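Local coordinates for protein coenzyme f420-dependent n5,n10-methylenetetrahydromethanopterin reductase (Methanopyrus kandleri, PDB 1EZW) that catalyses the reversible reduction of methylene-tetrahydromethanopterin to methyl-tetrahydromethanopterin with reduced coenzyme F420 in methanogenesis from carbon dioxide, at residues D258-R263 against E296-A301; Y229-I234 against I247-I252. One frame throughout, in Å; residues are numbered along the deposited sequence.

Contact 1 (D258-R263 against E296-A301)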
ATOM      1  N   ASP A 258       6.992 -40.373 -20.500  1.00 51.42           N
ATOM      2  CA  ASP A 258       7.685 -40.838 -21.694  1.00 50.55           C
ATOM      3  C   ASP A 258       7.052 -40.467 -23.025  1.00 49.11           C
ATOM      4  O   ASP A 258       7.755 -40.347 -24.029  1.00 50.02           O
ATOM      5  CB  ASP A 258       7.897 -42.346 -21.617  1.00 52.76           C
ATOM      6  CG  ASP A 258       8.642 -42.750 -20.365  1.00 54.85           C
ATOM      7  OD1 ASP A 258       8.049 -42.663 -19.260  1.00 56.65           O
ATOM      8  OD2 ASP A 258       9.829 -43.126 -20.477  1.00 56.19           O
ATOM      9  N   VAL A 259       5.740 -40.290 -23.062  1.00 47.60           N
ATOM     10  CA  VAL A 259       5.116 -39.912 -24.318  1.00 46.60           C
ATOM     11  C   VAL A 259       5.569 -38.488 -24.688  1.00 44.97           C
ATOM     12  O   VAL A 259       5.715 -38.159 -25.869  1.00 45.39           O
ATOM     13  CB  VAL A 259       3.587 -39.983 -24.220  1.00 46.36           C
ATOM     14  CG1 VAL A 259       3.111 -39.171 -23.038  1.00 47.76           C
ATOM     15  CG2 VAL A 259       2.958 -39.480 -25.506  1.00 46.40           C
ATOM     16  N   VAL A 260       5.812 -37.657 -23.677  1.00 43.36           N
ATOM     17  CA  VAL A 260       6.273 -36.293 -23.915  1.00 41.50           C
ATOM     18  C   VAL A 260       7.722 -36.344 -24.412  1.00 40.91           C
ATOM     19  O   VAL A 260       8.064 -35.661 -25.371  1.00 40.00           O
ATOM     20  CB  VAL A 260       6.153 -35.421 -22.630  1.00 42.03           C
ATOM     21  CG1 VAL A 260       6.739 -34.026 -22.862  1.00 40.47           C
ATOM     22  CG2 VAL A 260       4.685 -35.272 -22.257  1.00 41.59           C
ATOM     23  N   LEU A 261       8.563 -37.166 -23.783  1.00 41.29           N
ATOM     24  CA  LEU A 261       9.962 -37.296 -24.211  1.00 41.45           C
ATOM     25  C   LEU A 261      10.016 -37.813 -25.654  1.00 41.08           C
ATOM     26  O   LEU A 261      10.821 -37.338 -26.477  1.00 41.40           O
ATOM     27  CB  LEU A 261      10.737 -38.252 -23.288  1.00 42.13           C
ATOM     28  CG  LEU A 261      10.880 -37.909 -21.794  1.00 43.08           C
ATOM     29  CD1 LEU A 261      11.750 -38.959 -21.100  1.00 42.89           C
ATOM     30  CD2 LEU A 261      11.528 -36.539 -21.643  1.00 43.28           C
ATOM     31  N   GLU A 262       9.144 -38.773 -25.959  1.00 40.83           N
ATOM     32  CA  GLU A 262       9.073 -39.349 -27.296  1.00 40.18           C
ATOM     33  C   GLU A 262       8.660 -38.277 -28.291  1.00 38.52           C
ATOM     34  O   GLU A 262       9.255 -38.152 -29.368  1.00 38.57           O
ATOM     35  CB  GLU A 262       8.047 -40.486 -27.329  1.00 42.41           C
ATOM     36  CG  GLU A 262       7.868 -41.104 -28.704  1.00 47.09           C
ATOM     37  CD  GLU A 262       6.790 -42.182 -28.728  1.00 50.15           C
ATOM     38  OE1 GLU A 262       5.625 -41.882 -28.369  1.00 52.16           O
ATOM     39  OE2 GLU A 262       7.104 -43.328 -29.116  1.00 52.06           O
ATOM     40  N   ARG A 263       7.633 -37.512 -27.931  1.00 36.64           N
ATOM     41  CA  ARG A 263       7.122 -36.422 -28.770  1.00 35.47           C
ATOM     42  C   ARG A 263       8.221 -35.452 -29.216  1.00 34.28           C
ATOM     43  O   ARG A 263       8.220 -34.976 -30.351  1.00 34.01           O
ATOM     44  CB  ARG A 263       6.046 -35.627 -27.991  1.00 36.45           C
ATOM     45  CG  ARG A 263       5.544 -34.336 -28.650  1.00 37.24           C
ATOM     46  CD  ARG A 263       4.646 -33.552 -27.667  1.00 38.18           C
ATOM     47  NE  ARG A 263       3.506 -34.362 -27.261  1.00 37.78           N
ATOM     48  CZ  ARG A 263       2.751 -34.145 -26.189  1.00 38.26           C
ATOM     49  NH1 ARG A 263       1.742 -34.962 -25.937  1.00 37.66           N
ATOM     50  NH2 ARG A 263       2.997 -33.127 -25.363  1.00 36.89           N
ATOM     51  N   GLU A 296      15.060 -26.823 -26.725  0.70 29.66           N
ATOM     52  CA  GLU A 296      14.086 -26.475 -27.762  0.70 28.99           C
ATOM     53  C   GLU A 296      12.708 -27.050 -27.413  0.70 27.93           C
ATOM     54  O   GLU A 296      11.667 -26.456 -27.693  0.70 27.14           O
ATOM     55  CB  GLU A 296      14.566 -27.045 -29.111  0.70 29.40           C
ATOM     56  CG  GLU A 296      13.741 -26.716 -30.353  0.70 29.60           C
ATOM     57  CD  GLU A 296      12.367 -27.348 -30.368  0.70 30.23           C
ATOM     58  OE1 GLU A 296      12.184 -28.455 -29.811  0.70 30.57           O
ATOM     59  OE2 GLU A 296      11.467 -26.735 -30.972  0.70 30.34           O
ATOM     60  N   ALA A 297      12.696 -28.215 -26.795  1.00 27.88           N
ATOM     61  CA  ALA A 297      11.436 -28.825 -26.467  1.00 27.93           C
ATOM     62  C   ALA A 297      10.727 -28.205 -25.268  1.00 27.68           C
ATOM     63  O   ALA A 297       9.499 -28.049 -25.275  1.00 25.91           O
ATOM     64  CB  ALA A 297      11.650 -30.303 -26.192  1.00 29.01           C
ATOM     65  N   PHE A 298      11.516 -27.838 -24.264  1.00 27.84           N
ATOM     66  CA  PHE A 298      10.916 -27.410 -23.010  1.00 28.28           C
ATOM     67  C   PHE A 298      11.074 -25.980 -22.550  1.00 28.11           C
ATOM     68  O   PHE A 298      10.822 -25.691 -21.383  1.00 29.10           O
ATOM     69  CB  PHE A 298      11.402 -28.369 -21.916  1.00 28.94           C
ATOM     70  CG  PHE A 298      11.132 -29.834 -22.238  1.00 31.56           C
ATOM     71  CD1 PHE A 298      12.183 -30.752 -22.359  1.00 31.75           C
ATOM     72  CD2 PHE A 298       9.833 -30.274 -22.460  1.00 31.52           C
ATOM     73  CE1 PHE A 298      11.925 -32.088 -22.708  1.00 31.78           C
ATOM     74  CE2 PHE A 298       9.563 -31.603 -22.808  1.00 33.60           C
ATOM     75  CZ  PHE A 298      10.619 -32.511 -22.931  1.00 31.57           C
ATOM     76  N   SER A 299      11.456 -25.089 -23.448  1.00 27.17           N
ATOM     77  CA  SER A 299      11.607 -23.683 -23.066  1.00 25.93           C
ATOM     78  C   SER A 299      11.534 -22.839 -24.319  1.00 26.45           C
ATOM     79  O   SER A 299      11.603 -23.362 -25.463  1.00 25.16           O
ATOM     80  CB  SER A 299      12.968 -23.430 -22.396  1.00 26.52           C
ATOM     81  OG  SER A 299      14.032 -23.351 -23.355  1.00 26.61           O
ATOM     82  N   ILE A 300      11.352 -21.542 -24.102  1.00 24.30           N
ATOM     83  CA  ILE A 300      11.390 -20.551 -25.162  1.00 24.88           C
ATOM     84  C   ILE A 300      12.596 -19.753 -24.690  1.00 26.15           C
ATOM     85  O   ILE A 300      12.522 -18.989 -23.716  1.00 24.35           O
ATOM     86  CB  ILE A 300      10.153 -19.657 -25.191  1.00 26.79           C
ATOM     87  CG1 ILE A 300       8.931 -20.458 -25.629  1.00 27.93           C
ATOM     88  CG2 ILE A 300      10.348 -18.516 -26.177  1.00 24.91           C
ATOM     89  CD1 ILE A 300       7.682 -19.605 -25.592  1.00 28.45           C
ATOM     90  N   ALA A 301      13.728 -19.937 -25.364  1.00 25.20           N
ATOM     91  CA  ALA A 301      14.942 -19.246 -24.950  1.00 24.70           C
ATOM     92  C   ALA A 301      15.783 -18.636 -26.074  1.00 26.98           C
ATOM     93  O   ALA A 301      15.890 -19.202 -27.171  1.00 27.28           O
ATOM     94  CB  ALA A 301      15.813 -20.209 -24.124  1.00 24.96           C
TER
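The backbones of 258-263 and 296-301 stay well apart where Val260 and Leu261 meet Phe298: the nearest CA atoms, those of Leu261 and Ala297, are 8.9 Å from each other, and the benzyl group of Phe298 spans most of the gap. Val260 reaches the rim of this ring with one methyl, CG1, which lies near the ring plane 3.7 Å from Phe298 CE2. With CG1 of Val260 anti to its backbone N (chi1 176°), it is this branch that is presented to the ring edge. Leu261 adds a looser touch, its CD2 standing 4.3 Å from Phe298 CZ at an oblique angle to the ring. In the (beta/alpha)8 barrel of this luciferase-like family, the contact sets the short helix 258-263 against the C-terminal part of helix 292-298, in the insertion between the seventh barrel strand, 225-229, and helix 304-316. The ring is held on other sides too. Ala297 CB sits 3.8 Å above the plane of the Phe298 ring, over its centre, His264 meets it edge-to-face, and Ile252 and Val253 of helix 238-254 also pack against it. Beyond the apolar patch, Arg263 turns to helix 200-216, where its NH2 forms a salt bridge with Asp202.

Contact 2 (Y229-I234 against I247-I252)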
ATOM      1  N   TYR A 229       2.035 -21.937 -20.113  0.55 19.64           N
ATOM      2  CA  TYR A 229       2.832 -21.652 -18.918  0.55 21.05           C
ATOM      3  C   TYR A 229       4.226 -22.159 -19.317  0.55 22.10           C
ATOM      4  O   TYR A 229       4.523 -23.356 -19.208  0.55 21.83           O
ATOM      5  CB  TYR A 229       2.260 -22.442 -17.727  0.55 22.23           C
ATOM      6  CG  TYR A 229       1.466 -21.622 -16.708  0.55 23.99           C
ATOM      7  CD1 TYR A 229       0.823 -20.432 -17.063  0.55 24.97           C
ATOM      8  CD2 TYR A 229       1.314 -22.084 -15.404  0.55 24.77           C
ATOM      9  CE1 TYR A 229       0.037 -19.718 -16.121  0.55 26.85           C
ATOM     10  CE2 TYR A 229       0.542 -21.392 -14.468  0.55 25.95           C
ATOM     11  CZ  TYR A 229      -0.092 -20.217 -14.829  0.55 26.62           C
ATOM     12  OH  TYR A 229      -0.886 -19.570 -13.898  0.55 26.97           O
ATOM     13  N   THR A 230       5.083 -21.241 -19.765  1.00 20.69           N
ATOM     14  CA  THR A 230       6.411 -21.599 -20.268  1.00 22.04           C
ATOM     15  C   THR A 230       7.613 -21.481 -19.354  1.00 23.37           C
ATOM     16  O   THR A 230       7.555 -20.852 -18.292  1.00 23.33           O
ATOM     17  CB  THR A 230       6.761 -20.735 -21.500  1.00 20.59           C
ATOM     18  OG1 THR A 230       7.122 -19.401 -21.073  1.00 20.35           O
ATOM     19  CG2 THR A 230       5.554 -20.631 -22.458  1.00 21.39           C
ATOM     20  N   CYS A 231       8.682 -22.161 -19.755  1.00 23.13           N
ATOM     21  CA  CYS A 231       9.994 -22.002 -19.142  1.00 23.09           C
ATOM     22  C   CYS A 231      10.495 -20.952 -20.148  1.00 23.84           C
ATOM     23  O   CYS A 231      10.585 -21.224 -21.362  1.00 23.35           O
ATOM     24  CB  CYS A 231      10.819 -23.273 -19.240  1.00 24.87           C
ATOM     25  SG  CYS A 231      12.532 -22.968 -18.862  1.00 27.10           S
ATOM     26  N   PHE A 232      10.832 -19.749 -19.681  1.00 21.07           N
ATOM     27  CA  PHE A 232      11.155 -18.686 -20.624  1.00 21.85           C
ATOM     28  C   PHE A 232      12.462 -18.025 -20.260  1.00 22.65           C
ATOM     29  O   PHE A 232      12.725 -17.787 -19.067  1.00 23.48           O
ATOM     30  CB  PHE A 232      10.007 -17.661 -20.539  1.00 21.12           C
ATOM     31  CG  PHE A 232       9.993 -16.631 -21.603  1.00 20.99           C
ATOM     32  CD1 PHE A 232       9.108 -16.744 -22.671  1.00 20.48           C
ATOM     33  CD2 PHE A 232      10.764 -15.484 -21.485  1.00 20.91           C
ATOM     34  CE1 PHE A 232       8.982 -15.711 -23.610  1.00 22.15           C
ATOM     35  CE2 PHE A 232      10.652 -14.444 -22.419  1.00 21.29           C
ATOM     36  CZ  PHE A 232       9.768 -14.553 -23.469  1.00 22.39           C
ATOM     37  N   SER A 233      13.288 -17.722 -21.263  1.00 22.28           N
ATOM     38  CA  SER A 233      14.552 -17.044 -20.945  1.00 24.21           C
ATOM     39  C   SER A 233      14.982 -16.146 -22.087  1.00 23.67           C
ATOM     40  O   SER A 233      15.245 -16.628 -23.202  1.00 24.61           O
ATOM     41  CB  SER A 233      15.653 -18.050 -20.612  1.00 25.00           C
ATOM     42  OG  SER A 233      16.777 -17.373 -20.013  1.00 26.15           O
ATOM     43  N   ILE A 234      15.060 -14.846 -21.817  1.00 22.10           N
ATOM     44  CA  ILE A 234      15.417 -13.897 -22.848  1.00 23.32           C
ATOM     45  C   ILE A 234      16.546 -12.973 -22.398  1.00 26.12           C
ATOM     46  O   ILE A 234      16.593 -12.528 -21.248  1.00 24.79           O
ATOM     47  CB  ILE A 234      14.168 -13.086 -23.282  1.00 21.61           C
ATOM     48  CG1 ILE A 234      14.442 -12.335 -24.589  1.00 22.77           C
ATOM     49  CG2 ILE A 234      13.739 -12.104 -22.123  1.00 20.83           C
ATOM     50  CD1 ILE A 234      13.258 -11.542 -25.118  1.00 21.70           C
ATOM     51  N   ILE A 247      18.924 -25.369 -15.488  1.00 38.28           N
ATOM     52  CA  ILE A 247      18.428 -25.969 -14.262  1.00 39.31           C
ATOM     53  C   ILE A 247      16.932 -26.225 -14.363  1.00 38.70           C
ATOM     54  O   ILE A 247      16.452 -27.283 -13.976  1.00 39.43           O
ATOM     55  CB  ILE A 247      18.703 -25.087 -13.020  1.00 40.88           C
ATOM     56  CG1 ILE A 247      18.167 -25.778 -11.761  1.00 42.47           C
ATOM     57  CG2 ILE A 247      18.021 -23.725 -13.174  1.00 41.37           C
ATOM     58  CD1 ILE A 247      18.736 -27.163 -11.498  1.00 43.57           C
ATOM     59  N   VAL A 248      16.185 -25.267 -14.908  1.00 37.76           N
ATOM     60  CA  VAL A 248      14.744 -25.461 -15.007  1.00 36.48           C
ATOM     61  C   VAL A 248      14.390 -26.574 -16.003  1.00 36.48           C
ATOM     62  O   VAL A 248      13.548 -27.411 -15.717  1.00 37.37           O
ATOM     63  CB  VAL A 248      14.013 -24.142 -15.384  1.00 36.37           C
ATOM     64  CG1 VAL A 248      12.514 -24.394 -15.487  1.00 35.14           C
ATOM     65  CG2 VAL A 248      14.281 -23.054 -14.306  1.00 35.73           C
ATOM     66  N   VAL A 249      15.034 -26.596 -17.165  1.00 36.99           N
ATOM     67  CA  VAL A 249      14.745 -27.643 -18.146  1.00 36.42           C
ATOM     68  C   VAL A 249      15.119 -29.015 -17.564  1.00 37.74           C
ATOM     69  O   VAL A 249      14.388 -29.995 -17.752  1.00 37.66           O
ATOM     70  CB  VAL A 249      15.497 -27.395 -19.473  1.00 35.64           C
ATOM     71  CG1 VAL A 249      15.450 -28.638 -20.344  1.00 33.67           C
ATOM     72  CG2 VAL A 249      14.829 -26.223 -20.218  1.00 33.06           C
ATOM     73  N   ALA A 250      16.232 -29.079 -16.841  1.00 39.67           N
ATOM     74  CA  ALA A 250      16.648 -30.341 -16.231  1.00 41.72           C
ATOM     75  C   ALA A 250      15.500 -30.924 -15.410  1.00 42.77           C
ATOM     76  O   ALA A 250      15.192 -32.109 -15.532  1.00 44.18           O
ATOM     77  CB  ALA A 250      17.875 -30.130 -15.358  1.00 41.45           C
ATOM     78  N   PHE A 251      14.853 -30.097 -14.586  1.00 44.23           N
ATOM     79  CA  PHE A 251      13.718 -30.564 -13.791  1.00 44.24           C
ATOM     80  C   PHE A 251      12.526 -30.923 -14.653  1.00 44.15           C
ATOM     81  O   PHE A 251      11.758 -31.835 -14.324  1.00 44.66           O
ATOM     82  CB  PHE A 251      13.273 -29.518 -12.764  1.00 46.07           C
ATOM     83  CG  PHE A 251      13.988 -29.616 -11.442  1.00 47.80           C
ATOM     84  CD1 PHE A 251      15.309 -29.187 -11.304  1.00 48.20           C
ATOM     85  CD2 PHE A 251      13.344 -30.177 -10.340  1.00 48.13           C
ATOM     86  CE1 PHE A 251      15.980 -29.319 -10.085  1.00 49.67           C
ATOM     87  CE2 PHE A 251      14.003 -30.314  -9.119  1.00 48.63           C
ATOM     88  CZ  PHE A 251      15.327 -29.884  -8.994  1.00 48.75           C
ATOM     89  N   ILE A 252      12.341 -30.192 -15.748  1.00 43.48           N
ATOM     90  CA  ILE A 252      11.222 -30.492 -16.633  1.00 42.86           C
ATOM     91  C   ILE A 252      11.458 -31.861 -17.284  1.00 42.91           C
ATOM     92  O   ILE A 252      10.550 -32.687 -17.344  1.00 43.08           O
ATOM     93  CB  ILE A 252      11.072 -29.413 -17.729  1.00 42.92           C
ATOM     94  CG1 ILE A 252      10.765 -28.059 -17.068  1.00 42.25           C
ATOM     95  CG2 ILE A 252       9.982 -29.833 -18.729  1.00 41.23           C
ATOM     96  CD1 ILE A 252      10.633 -26.893 -18.027  1.00 41.00           C
TER
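Cys231 is the one residue of 229-234 that meets the helical segment 247-252, and it touches Val248, Val249 and Ile252. The CA atoms of Cys231 and Val248 are 7.2 Å apart, and both side chains leave the backbone toward the opposing segment. In Cys231 the sulfur is anti to the backbone N (chi1 166°), which carries SG out to the helix, 3.7 Å from Val248 CG1 and 4.0 Å from Val248 CB. Val248 meets it with a single branch, CG1 being the methyl at the sulfur. Val249, one residue on, contributes CG2 at the longer distance of 4.2 Å from Cys231 SG.

Ile252 comes from the next turn of the helix and approaches a different part of the cysteine. Its CG1 is anti to the carbonyl carbon (chi1 -62°) and the chain then runs on extended, so that the terminal CD1 lies 3.8 Å from Cys231 CB. The closest approaches thus divide between the two valines, nearer the sulfur, and the isoleucine, nearer the methylene. In the fold, this packs helix 238-254 on the extended chain that leaves barrel strand 225-229 and becomes the short strand 232-234. The backbone N of Cys231 donates a hydrogen bond to Ser198 OG, and Ser233 OG is hydrogen-bonded to Ala241 O, earlier in helix 238-254. Between 229-234 and 247-252 themselves there is no hydrogen bond, so these two segments meet through apolar contacts alone, with the buried sulfur acting as a hydrophobic group among aliphatic carbons.

From the N terminus, the chain passes through most of the barrel before contact 2 joins 229-234 to 247-252, closing a short loop made mainly of the first part of helix 238-254. Contact 1 then opens at 258-263 and closes a longer excursion, about half helical, at 296-301; the two follow in series, neither nested nor crossed. Their centres lie 11 Å apart and the backbone connects them directly: Ile300 N and O probably hydrogen-bond to Cys231 O and Ser233 N, pairing strands 232-234 and 300-302 in a parallel two-stranded sheet. Together, the contacts tie both ends of the insertion after strand 225-229 to its helices, before helix 304-316 resumes the barrel.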